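PDB 2CYA: tyrosine--tRNA ligase from Aeropyrum pernix, which attaches tyrosine to its cognate tRNA in two steps, activating the amino acid with ATP and then transferring it to the acceptor end of tRNA(Tyr). Local coordinates for residues Ile20-Glu23 against Glu24-Lys27; Ile283-Arg287 against Asp288-Leu292; Gln272-Pro275 against Val276-Ile279. All coordinates share one frame; numbering follows the deposited sequence.

Contact 1 (Ile20-Glu23 against Glu24-Lys27). With SO4 (sulfate ion), chain B.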
ATOM      1  N   ILE A  20       5.121  -7.868 -28.048  1.00 30.91           N
ATOM      2  CA  ILE A  20       4.663  -8.981 -27.238  1.00 30.41           C
ATOM      3  C   ILE A  20       5.935  -9.420 -26.511  1.00 31.87           C
ATOM      4  O   ILE A  20       6.928  -9.760 -27.153  1.00 31.82           O
ATOM      5  CB  ILE A  20       4.119 -10.143 -28.091  1.00 30.19           C
ATOM      6  CG1 ILE A  20       2.771  -9.757 -28.705  1.00 31.55           C
ATOM      7  CG2 ILE A  20       3.949 -11.407 -27.227  1.00 26.71           C
ATOM      8  CD1 ILE A  20       2.222 -10.797 -29.660  1.00 32.07           C
ATOM      9  N   VAL A  21       5.919  -9.359 -25.180  1.00 31.00           N
ATOM     10  CA  VAL A  21       7.070  -9.754 -24.371  1.00 29.67           C
ATOM     11  C   VAL A  21       6.750 -11.041 -23.598  1.00 30.81           C
ATOM     12  O   VAL A  21       6.155 -10.958 -22.520  1.00 29.10           O
ATOM     13  CB  VAL A  21       7.428  -8.659 -23.327  1.00 30.41           C
ATOM     14  CG1 VAL A  21       8.741  -9.013 -22.623  1.00 29.41           C
ATOM     15  CG2 VAL A  21       7.543  -7.297 -24.003  1.00 30.75           C
ATOM     16  N   THR A  22       7.121 -12.223 -24.119  1.00 29.96           N
ATOM     17  CA  THR A  22       7.824 -12.400 -25.399  1.00 30.15           C
ATOM     18  C   THR A  22       6.988 -13.331 -26.267  1.00 30.48           C
ATOM     19  O   THR A  22       6.152 -14.082 -25.755  1.00 31.87           O
ATOM     20  CB  THR A  22       9.198 -13.105 -25.228  1.00 29.24           C
ATOM     21  OG1 THR A  22       8.980 -14.416 -24.697  1.00 29.85           O
ATOM     22  CG2 THR A  22      10.105 -12.330 -24.296  1.00 28.50           C
ATOM     23  N   GLU A  23       7.240 -13.315 -27.573  1.00 30.87           N
ATOM     24  CA  GLU A  23       6.487 -14.149 -28.511  1.00 33.18           C
ATOM     25  C   GLU A  23       6.701 -15.635 -28.262  1.00 31.11           C
ATOM     26  O   GLU A  23       5.761 -16.432 -28.315  1.00 32.01           O
ATOM     27  CB  GLU A  23       6.863 -13.801 -29.969  1.00 34.26           C
ATOM     28  CG  GLU A  23       6.911 -12.290 -30.254  1.00 38.69           C
ATOM     29  CD  GLU A  23       6.936 -11.939 -31.751  1.00 41.33           C
ATOM     30  OE1 GLU A  23       7.440 -12.745 -32.565  1.00 40.10           O
ATOM     31  OE2 GLU A  23       6.463 -10.833 -32.108  1.00 42.87           O
ATOM     32  N   GLU A  24       7.930 -16.024 -27.972  1.00 33.00           N
ATOM     33  CA  GLU A  24       8.174 -17.439 -27.733  1.00 35.14           C
ATOM     34  C   GLU A  24       7.395 -17.883 -26.513  1.00 33.17           C
ATOM     35  O   GLU A  24       6.826 -18.978 -26.496  1.00 33.90           O
ATOM     36  CB  GLU A  24       9.665 -17.727 -27.556  1.00 38.43           C
ATOM     37  CG  GLU A  24       9.955 -19.221 -27.491  1.00 46.79           C
ATOM     38  CD  GLU A  24       9.248 -20.025 -28.598  1.00 50.99           C
ATOM     39  OE1 GLU A  24       9.532 -19.796 -29.806  1.00 51.90           O
ATOM     40  OE2 GLU A  24       8.403 -20.890 -28.252  1.00 50.90           O
ATOM     41  N   GLU A  25       7.353 -17.039 -25.487  1.00 30.62           N
ATOM     42  CA  GLU A  25       6.591 -17.400 -24.299  1.00 29.76           C
ATOM     43  C   GLU A  25       5.112 -17.590 -24.657  1.00 28.10           C
ATOM     44  O   GLU A  25       4.506 -18.570 -24.237  1.00 27.63           O
ATOM     45  CB  GLU A  25       6.722 -16.325 -23.225  1.00 31.48           C
ATOM     46  CG  GLU A  25       8.070 -16.294 -22.501  1.00 33.18           C
ATOM     47  CD  GLU A  25       8.184 -15.061 -21.629  1.00 32.52           C
ATOM     48  OE1 GLU A  25       7.131 -14.484 -21.301  1.00 34.17           O
ATOM     49  OE2 GLU A  25       9.306 -14.662 -21.276  1.00 35.32           O
ATOM     50  N   LEU A  26       4.538 -16.660 -25.426  1.00 25.42           N
ATOM     51  CA  LEU A  26       3.128 -16.777 -25.821  1.00 27.93           C
ATOM     52  C   LEU A  26       2.921 -18.046 -26.628  1.00 28.72           C
ATOM     53  O   LEU A  26       1.951 -18.770 -26.415  1.00 31.03           O
ATOM     54  CB  LEU A  26       2.672 -15.563 -26.664  1.00 25.53           C
ATOM     55  CG  LEU A  26       1.232 -15.635 -27.192  1.00 26.15           C
ATOM     56  CD1 LEU A  26       0.225 -15.851 -26.057  1.00 27.31           C
ATOM     57  CD2 LEU A  26       0.908 -14.348 -27.929  1.00 24.44           C
ATOM     58  N   LYS A  27       3.833 -18.328 -27.551  1.00 29.54           N
ATOM     59  CA  LYS A  27       3.692 -19.542 -28.348  1.00 31.99           C
ATOM     60  C   LYS A  27       3.768 -20.780 -27.467  1.00 31.51           C
ATOM     61  O   LYS A  27       3.073 -21.767 -27.711  1.00 31.35           O
ATOM     62  CB  LYS A  27       4.753 -19.588 -29.457  1.00 33.82           C
ATOM     63  CG  LYS A  27       4.467 -18.599 -30.582  1.00 36.90           C
ATOM     64  CD  LYS A  27       5.611 -18.490 -31.574  1.00 40.92           C
ATOM     65  CE  LYS A  27       5.273 -17.526 -32.703  1.00 43.83           C
ATOM     66  NZ  LYS A  27       6.383 -17.384 -33.694  1.00 45.68           N
TER
HETATM   67  S   SO4 B1001      10.432 -12.702 -28.666  1.00 82.86           S
HETATM   68  O1  SO4 B1001      10.916 -12.610 -30.115  1.00 82.28           O
HETATM   69  O2  SO4 B1001      11.593 -12.232 -27.788  1.00 82.74           O
HETATM   70  O3  SO4 B1001       9.383 -11.753 -28.514  1.00 80.73           O
HETATM   71  O4  SO4 B1001      10.304 -14.099 -28.400  1.00 80.02           O
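The carboxylate of E25 turns one face to T22, whose OG1 stands over that face 3.2 Å from E25 CD. Its OE1 forms a salt bridge with R195 of helix 188-198, yet stays 3.6 Å from T22 N, too far for the reciprocal bond of a capping box. The T22 hydroxyl does cap: a chi1 of 62° tucks OG1 in between N and C, where it accepts from E25 N at 3.2 Å. T22 is thus the N-cap of helix 23-32 and the one-residue link to it from edge strand 19-21 of the mixed sheet; the V21-T22 peptide bond at this junction is cis. The first turn is closed by L26 N to T22 O, with the donor in the carbonyl plane, and by K27 N to E23 O. A sulfate, probably left from crystallisation, occupies the helix start, where E23 N reaches its O3 at 2.8 Å, almost straight at 175°, and E24 N its O4 at 3.1 Å. The helix dipole probably favours such an anion. On the side facing helix 5-14, I20 CD1 meets L26 CD2 at 4.2 Å, I20 packing on A14 and L26 on F10 and I13.

Contact 2 (Ile283-Arg287 against Asp288-Leu292)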
ATOM      1  N   ILE A 283      -7.612   1.759 -36.284  1.00 29.69           N
ATOM      2  CA  ILE A 283      -9.034   1.726 -36.077  1.00 29.41           C
ATOM      3  C   ILE A 283      -9.839   1.359 -37.337  1.00 30.37           C
ATOM      4  O   ILE A 283     -10.610   0.400 -37.322  1.00 29.82           O
ATOM      5  CB  ILE A 283      -9.515   3.075 -35.528  1.00 29.69           C
ATOM      6  CG1 ILE A 283      -8.872   3.335 -34.164  1.00 31.56           C
ATOM      7  CG2 ILE A 283     -11.021   3.074 -35.411  1.00 30.31           C
ATOM      8  CD1 ILE A 283      -9.218   4.677 -33.577  1.00 35.07           C
ATOM      9  N   LEU A 284      -9.655   2.091 -38.434  1.00 31.30           N
ATOM     10  CA  LEU A 284     -10.441   1.797 -39.634  1.00 32.71           C
ATOM     11  C   LEU A 284     -10.090   0.456 -40.268  1.00 33.75           C
ATOM     12  O   LEU A 284     -10.980  -0.354 -40.511  1.00 34.13           O
ATOM     13  CB  LEU A 284     -10.328   2.935 -40.655  1.00 33.61           C
ATOM     14  CG  LEU A 284     -10.768   4.338 -40.189  1.00 35.58           C
ATOM     15  CD1 LEU A 284     -10.556   5.329 -41.338  1.00 36.32           C
ATOM     16  CD2 LEU A 284     -12.248   4.347 -39.744  1.00 34.29           C
ATOM     17  N   PHE A 285      -8.811   0.192 -40.513  1.00 36.50           N
ATOM     18  CA  PHE A 285      -8.435  -1.092 -41.109  1.00 39.25           C
ATOM     19  C   PHE A 285      -8.364  -2.250 -40.102  1.00 43.20           C
ATOM     20  O   PHE A 285      -7.988  -3.373 -40.448  1.00 41.39           O
ATOM     21  CB  PHE A 285      -7.106  -0.972 -41.856  1.00 39.81           C
ATOM     22  CG  PHE A 285      -7.243  -0.371 -43.231  1.00 41.29           C
ATOM     23  CD1 PHE A 285      -7.078   0.997 -43.431  1.00 42.13           C
ATOM     24  CD2 PHE A 285      -7.569  -1.169 -44.316  1.00 40.44           C
ATOM     25  CE1 PHE A 285      -7.234   1.555 -44.699  1.00 42.72           C
ATOM     26  CE2 PHE A 285      -7.731  -0.622 -45.580  1.00 41.65           C
ATOM     27  CZ  PHE A 285      -7.561   0.741 -45.771  1.00 41.65           C
ATOM     28  N   ALA A 286      -8.713  -1.973 -38.849  1.00 46.31           N
ATOM     29  CA  ALA A 286      -8.716  -3.012 -37.833  1.00 50.18           C
ATOM     30  C   ALA A 286      -9.830  -3.980 -38.238  1.00 53.18           C
ATOM     31  O   ALA A 286      -9.764  -5.176 -37.964  1.00 53.66           O
ATOM     32  CB  ALA A 286      -9.017  -2.406 -36.463  1.00 49.78           C
ATOM     33  N   ARG A 287     -10.844  -3.434 -38.907  1.00 56.59           N
ATOM     34  CA  ARG A 287     -12.003  -4.195 -39.368  1.00 60.38           C
ATOM     35  C   ARG A 287     -11.699  -5.015 -40.621  1.00 62.00           C
ATOM     36  O   ARG A 287     -11.454  -4.451 -41.693  1.00 62.13           O
ATOM     37  CB  ARG A 287     -13.156  -3.238 -39.670  1.00 61.37           C
ATOM     38  CG  ARG A 287     -14.424  -3.914 -40.174  1.00 65.09           C
ATOM     39  CD  ARG A 287     -15.339  -2.902 -40.850  1.00 68.50           C
ATOM     40  NE  ARG A 287     -16.601  -3.492 -41.285  1.00 72.01           N
ATOM     41  CZ  ARG A 287     -17.502  -2.864 -42.038  1.00 74.11           C
ATOM     42  NH1 ARG A 287     -17.278  -1.617 -42.445  1.00 73.91           N
ATOM     43  NH2 ARG A 287     -18.630  -3.481 -42.382  1.00 74.36           N
ATOM     44  N   ASP A 288     -11.715  -6.339 -40.493  1.00 63.05           N
ATOM     45  CA  ASP A 288     -11.444  -7.192 -41.645  1.00 64.24           C
ATOM     46  C   ASP A 288     -12.391  -6.807 -42.776  1.00 63.28           C
ATOM     47  O   ASP A 288     -13.569  -6.515 -42.547  1.00 63.07           O
ATOM     48  CB  ASP A 288     -11.612  -8.674 -41.278  1.00 66.65           C
ATOM     49  CG  ASP A 288     -10.498  -9.183 -40.362  1.00 68.07           C
ATOM     50  OD1 ASP A 288      -9.323  -9.211 -40.793  1.00 69.41           O
ATOM     51  OD2 ASP A 288     -10.797  -9.554 -39.209  1.00 67.83           O
ATOM     52  N   GLY A 289     -11.864  -6.779 -43.994  1.00 62.44           N
ATOM     53  CA  GLY A 289     -12.678  -6.413 -45.138  1.00 61.71           C
ATOM     54  C   GLY A 289     -13.003  -4.929 -45.239  1.00 60.62           C
ATOM     55  O   GLY A 289     -13.992  -4.560 -45.874  1.00 60.87           O
ATOM     56  N   PHE A 290     -12.191  -4.073 -44.617  1.00 58.56           N
ATOM     57  CA  PHE A 290     -12.435  -2.633 -44.685  1.00 56.72           C
ATOM     58  C   PHE A 290     -11.805  -2.046 -45.938  1.00 56.54           C
ATOM     59  O   PHE A 290     -10.740  -2.484 -46.380  1.00 54.50           O
ATOM     60  CB  PHE A 290     -11.865  -1.891 -43.469  1.00 54.30           C
ATOM     61  CG  PHE A 290     -12.003  -0.389 -43.561  1.00 52.37           C
ATOM     62  CD1 PHE A 290     -13.242   0.226 -43.369  1.00 51.75           C
ATOM     63  CD2 PHE A 290     -10.907   0.407 -43.887  1.00 51.55           C
ATOM     64  CE1 PHE A 290     -13.393   1.612 -43.503  1.00 50.32           C
ATOM     65  CE2 PHE A 290     -11.037   1.798 -44.026  1.00 51.46           C
ATOM     66  CZ  PHE A 290     -12.288   2.403 -43.832  1.00 52.25           C
ATOM     67  N   THR A 291     -12.473  -1.028 -46.477  1.00 56.80           N
ATOM     68  CA  THR A 291     -12.035  -0.341 -47.681  1.00 57.21           C
ATOM     69  C   THR A 291     -12.109   1.168 -47.479  1.00 56.45           C
ATOM     70  O   THR A 291     -13.090   1.667 -46.943  1.00 57.35           O
ATOM     71  CB  THR A 291     -12.963  -0.670 -48.854  1.00 57.65           C
ATOM     72  OG1 THR A 291     -13.258  -2.069 -48.855  1.00 59.04           O
ATOM     73  CG2 THR A 291     -12.311  -0.291 -50.155  1.00 57.87           C
ATOM     74  N   LEU A 292     -11.085   1.893 -47.912  1.00 56.17           N
ATOM     75  CA  LEU A 292     -11.103   3.348 -47.796  1.00 57.75           C
ATOM     76  C   LEU A 292     -11.186   3.979 -49.197  1.00 60.08           C
ATOM     77  O   LEU A 292     -10.197   4.017 -49.930  1.00 59.46           O
ATOM     78  CB  LEU A 292      -9.850   3.865 -47.075  1.00 54.63           C
ATOM     79  CG  LEU A 292      -9.853   5.376 -46.799  1.00 52.70           C
ATOM     80  CD1 LEU A 292     -10.866   5.689 -45.704  1.00 52.23           C
ATOM     81  CD2 LEU A 292      -8.476   5.845 -46.374  1.00 52.48           C
TER
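F290 drives an edge of its ring into the face of F285: CD2 lies 3.6 Å above the F285 plane, over its centre. With centroids 4.9 Å apart and planes at 90°, this is a T-shaped pair. The F290 ring is in turn covered on one face by L284, whose CB makes a CH-pi contact 4.0 Å from the centroid, while L284 O lies over the same face, 3.2 Å from F290 CG. Having CG anti to the backbone N (chi1 175°) folds the F290 ring back over the helix end and into this slot. L292 completes the apolar cluster, its CB 4.1 Å from F285 CZ, and L312 of helix 309-317 packs on both F285 and L292. Were F285 an alanine, the F290 edge would probably lose its aromatic face, and a gap would be likely to open between F290, L292 and L312. Further out, F290 N gives a weak bond to R287 O, 3.0 Å long but bent to 120°. R287 CG rests 3.6 Å from D288 O, and the D288 carboxylate pairs with R15. Two consecutive beta turns produce this path, type I from L284 to R287 and then type II from R287 to F290 with G289 at positive phi as its third residue, and together they lead the chain from helix 275-284 into strand 292-293.

Contact 3 (Gln272-Pro275 against Val276-Ile279). With SO4 (sulfate ion), chain E.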
ATOM      1  N   GLN A 272       5.408   8.695 -39.543  1.00 62.06           N
ATOM      2  CA  GLN A 272       5.688   8.762 -38.112  1.00 62.02           C
ATOM      3  C   GLN A 272       5.037   9.969 -37.441  1.00 59.92           C
ATOM      4  O   GLN A 272       5.156  11.094 -37.917  1.00 60.88           O
ATOM      5  CB  GLN A 272       7.203   8.798 -37.882  1.00 64.21           C
ATOM      6  CG  GLN A 272       7.602   8.854 -36.416  1.00 68.48           C
ATOM      7  CD  GLN A 272       8.758   7.916 -36.089  1.00 70.63           C
ATOM      8  OE1 GLN A 272       9.845   8.020 -36.670  1.00 72.04           O
ATOM      9  NE2 GLN A 272       8.527   6.992 -35.153  1.00 70.38           N
ATOM     10  N   GLY A 273       4.347   9.728 -36.331  1.00 57.83           N
ATOM     11  CA  GLY A 273       3.696  10.807 -35.605  1.00 54.22           C
ATOM     12  C   GLY A 273       2.391  11.310 -36.208  1.00 52.20           C
ATOM     13  O   GLY A 273       1.724  12.160 -35.619  1.00 51.17           O
ATOM     14  N   ASN A 274       2.033  10.790 -37.378  1.00 48.84           N
ATOM     15  CA  ASN A 274       0.813  11.182 -38.073  1.00 46.70           C
ATOM     16  C   ASN A 274      -0.400  10.444 -37.473  1.00 45.01           C
ATOM     17  O   ASN A 274      -0.601   9.254 -37.733  1.00 44.55           O
ATOM     18  CB  ASN A 274       0.954  10.841 -39.558  1.00 46.27           C
ATOM     19  CG  ASN A 274      -0.200  11.359 -40.392  1.00 47.27           C
ATOM     20  OD1 ASN A 274      -1.299  11.581 -39.878  1.00 45.91           O
ATOM     21  ND2 ASN A 274       0.040  11.543 -41.693  1.00 46.50           N
ATOM     22  N   PRO A 275      -1.223  11.146 -36.673  1.00 42.44           N
ATOM     23  CA  PRO A 275      -2.418  10.583 -36.022  1.00 41.81           C
ATOM     24  C   PRO A 275      -3.506  10.155 -37.011  1.00 40.03           C
ATOM     25  O   PRO A 275      -4.237   9.190 -36.770  1.00 39.38           O
ATOM     26  CB  PRO A 275      -2.910  11.718 -35.121  1.00 42.29           C
ATOM     27  CG  PRO A 275      -1.723  12.656 -35.014  1.00 44.87           C
ATOM     28  CD  PRO A 275      -1.102  12.581 -36.379  1.00 43.37           C
ATOM     29  N   VAL A 276      -3.612  10.882 -38.120  1.00 37.67           N
ATOM     30  CA  VAL A 276      -4.605  10.578 -39.133  1.00 37.16           C
ATOM     31  C   VAL A 276      -4.328   9.208 -39.722  1.00 37.07           C
ATOM     32  O   VAL A 276      -5.247   8.416 -39.943  1.00 35.80           O
ATOM     33  CB  VAL A 276      -4.610  11.643 -40.251  1.00 37.77           C
ATOM     34  CG1 VAL A 276      -5.710  11.332 -41.259  1.00 34.32           C
ATOM     35  CG2 VAL A 276      -4.828  13.028 -39.635  1.00 35.94           C
ATOM     36  N   LEU A 277      -3.057   8.924 -39.969  1.00 37.14           N
ATOM     37  CA  LEU A 277      -2.682   7.624 -40.505  1.00 38.47           C
ATOM     38  C   LEU A 277      -2.855   6.538 -39.427  1.00 36.20           C
ATOM     39  O   LEU A 277      -3.305   5.437 -39.724  1.00 37.08           O
ATOM     40  CB  LEU A 277      -1.234   7.653 -41.019  1.00 40.23           C
ATOM     41  CG  LEU A 277      -1.050   8.207 -42.433  1.00 42.75           C
ATOM     42  CD1 LEU A 277       0.407   8.064 -42.871  1.00 44.38           C
ATOM     43  CD2 LEU A 277      -1.945   7.423 -43.392  1.00 45.30           C
ATOM     44  N   GLU A 278      -2.506   6.854 -38.185  1.00 33.79           N
ATOM     45  CA  GLU A 278      -2.655   5.898 -37.089  1.00 34.96           C
ATOM     46  C   GLU A 278      -4.121   5.497 -36.964  1.00 33.61           C
ATOM     47  O   GLU A 278      -4.432   4.328 -36.774  1.00 33.78           O
ATOM     48  CB  GLU A 278      -2.198   6.509 -35.761  1.00 36.58           C
ATOM     49  CG  GLU A 278      -0.733   6.907 -35.734  1.00 39.89           C
ATOM     50  CD  GLU A 278      -0.322   7.538 -34.415  1.00 40.63           C
ATOM     51  OE1 GLU A 278      -1.142   8.252 -33.796  1.00 40.52           O
ATOM     52  OE2 GLU A 278       0.833   7.328 -34.003  1.00 44.50           O
ATOM     53  N   ILE A 279      -5.022   6.472 -37.056  1.00 31.31           N
ATOM     54  CA  ILE A 279      -6.445   6.167 -36.964  1.00 29.21           C
ATOM     55  C   ILE A 279      -6.824   5.213 -38.099  1.00 29.12           C
ATOM     56  O   ILE A 279      -7.536   4.223 -37.887  1.00 28.54           O
ATOM     57  CB  ILE A 279      -7.287   7.445 -37.065  1.00 26.71           C
ATOM     58  CG1 ILE A 279      -7.117   8.263 -35.784  1.00 26.26           C
ATOM     59  CG2 ILE A 279      -8.749   7.094 -37.393  1.00 27.23           C
ATOM     60  CD1 ILE A 279      -7.740   9.627 -35.825  1.00 27.20           C
TER
HETATM   61  S   SO4 E1004       8.427   8.889 -41.820  1.00101.44           S
HETATM   62  O1  SO4 E1004       9.714   8.649 -42.603  1.00101.51           O
HETATM   63  O2  SO4 E1004       8.672  10.089 -40.903  1.00100.61           O
HETATM   64  O3  SO4 E1004       7.443   9.269 -42.761  1.00100.99           O
HETATM   65  O4  SO4 E1004       8.319   7.776 -40.942  1.00101.22           O
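N274 is the N-cap of helix 275-284, and its side chain takes up N-H groups of the first turn that have no preceding carbonyl to bond. One atom, OD1, receives two donors. L277 N approaches at 3.2 Å and 158°, from above the plane of the amide rather than along a lone pair; V276 N lies at 3.0 Å, but its bond is weak because the angle is only 121°. A chi1 of -173° turns the N274 amide away from its own backbone N and over the helix start, and its rotation is fixed from the other side by ND2, which donates to Q270 O. That ND2 also lies against L277 CG at 3.6 Å, so the amide has an apolar neighbour beside its polar grip. P275 follows as the first helical residue, a position where a helix needs no N-H bond, which suits proline. The backbone of the turn then closes with E278 N to N274 O and I279 N to P275 O, the latter 2.8 Å long. V276, L277 and I279 face helix 323-346, through L326 and V330, and L277 also reaches helix 309-317. The side chain of I279 lies about 9 Å from that of H49, inferred to bind ATP. Before the cap, Q272 N makes a weak 3.4 Å bond to O4 of a sulfate, which V271 N also holds. E278 extends back along the turn: its CG sits 3.1 Å from N274 O, and its OE1, bonded to S215 N, comes within 3.5 Å of P275 CA.

Along the chain the three contacts follow in series, none enclosing or crossing another. Contact 1 comes first, closing the tight junction from strand 19-21, at the edge of the mixed sheet, into helix 23-32. Far later in sequence, contact 3 starts helix 275-284 and contact 2 ends it, so the pair bracket a single helix, their centres 15 Å apart. They are joined by a probable hydrogen bond from L284 N to I279 O, 3.1 Å. Both pack on helices 309-317 and 323-346, and contact 2 leads on to the small two-stranded sheet. Contact 1 stands apart, its nearest atoms about 16 Å from contact 2 and about 17 Å from contact 3.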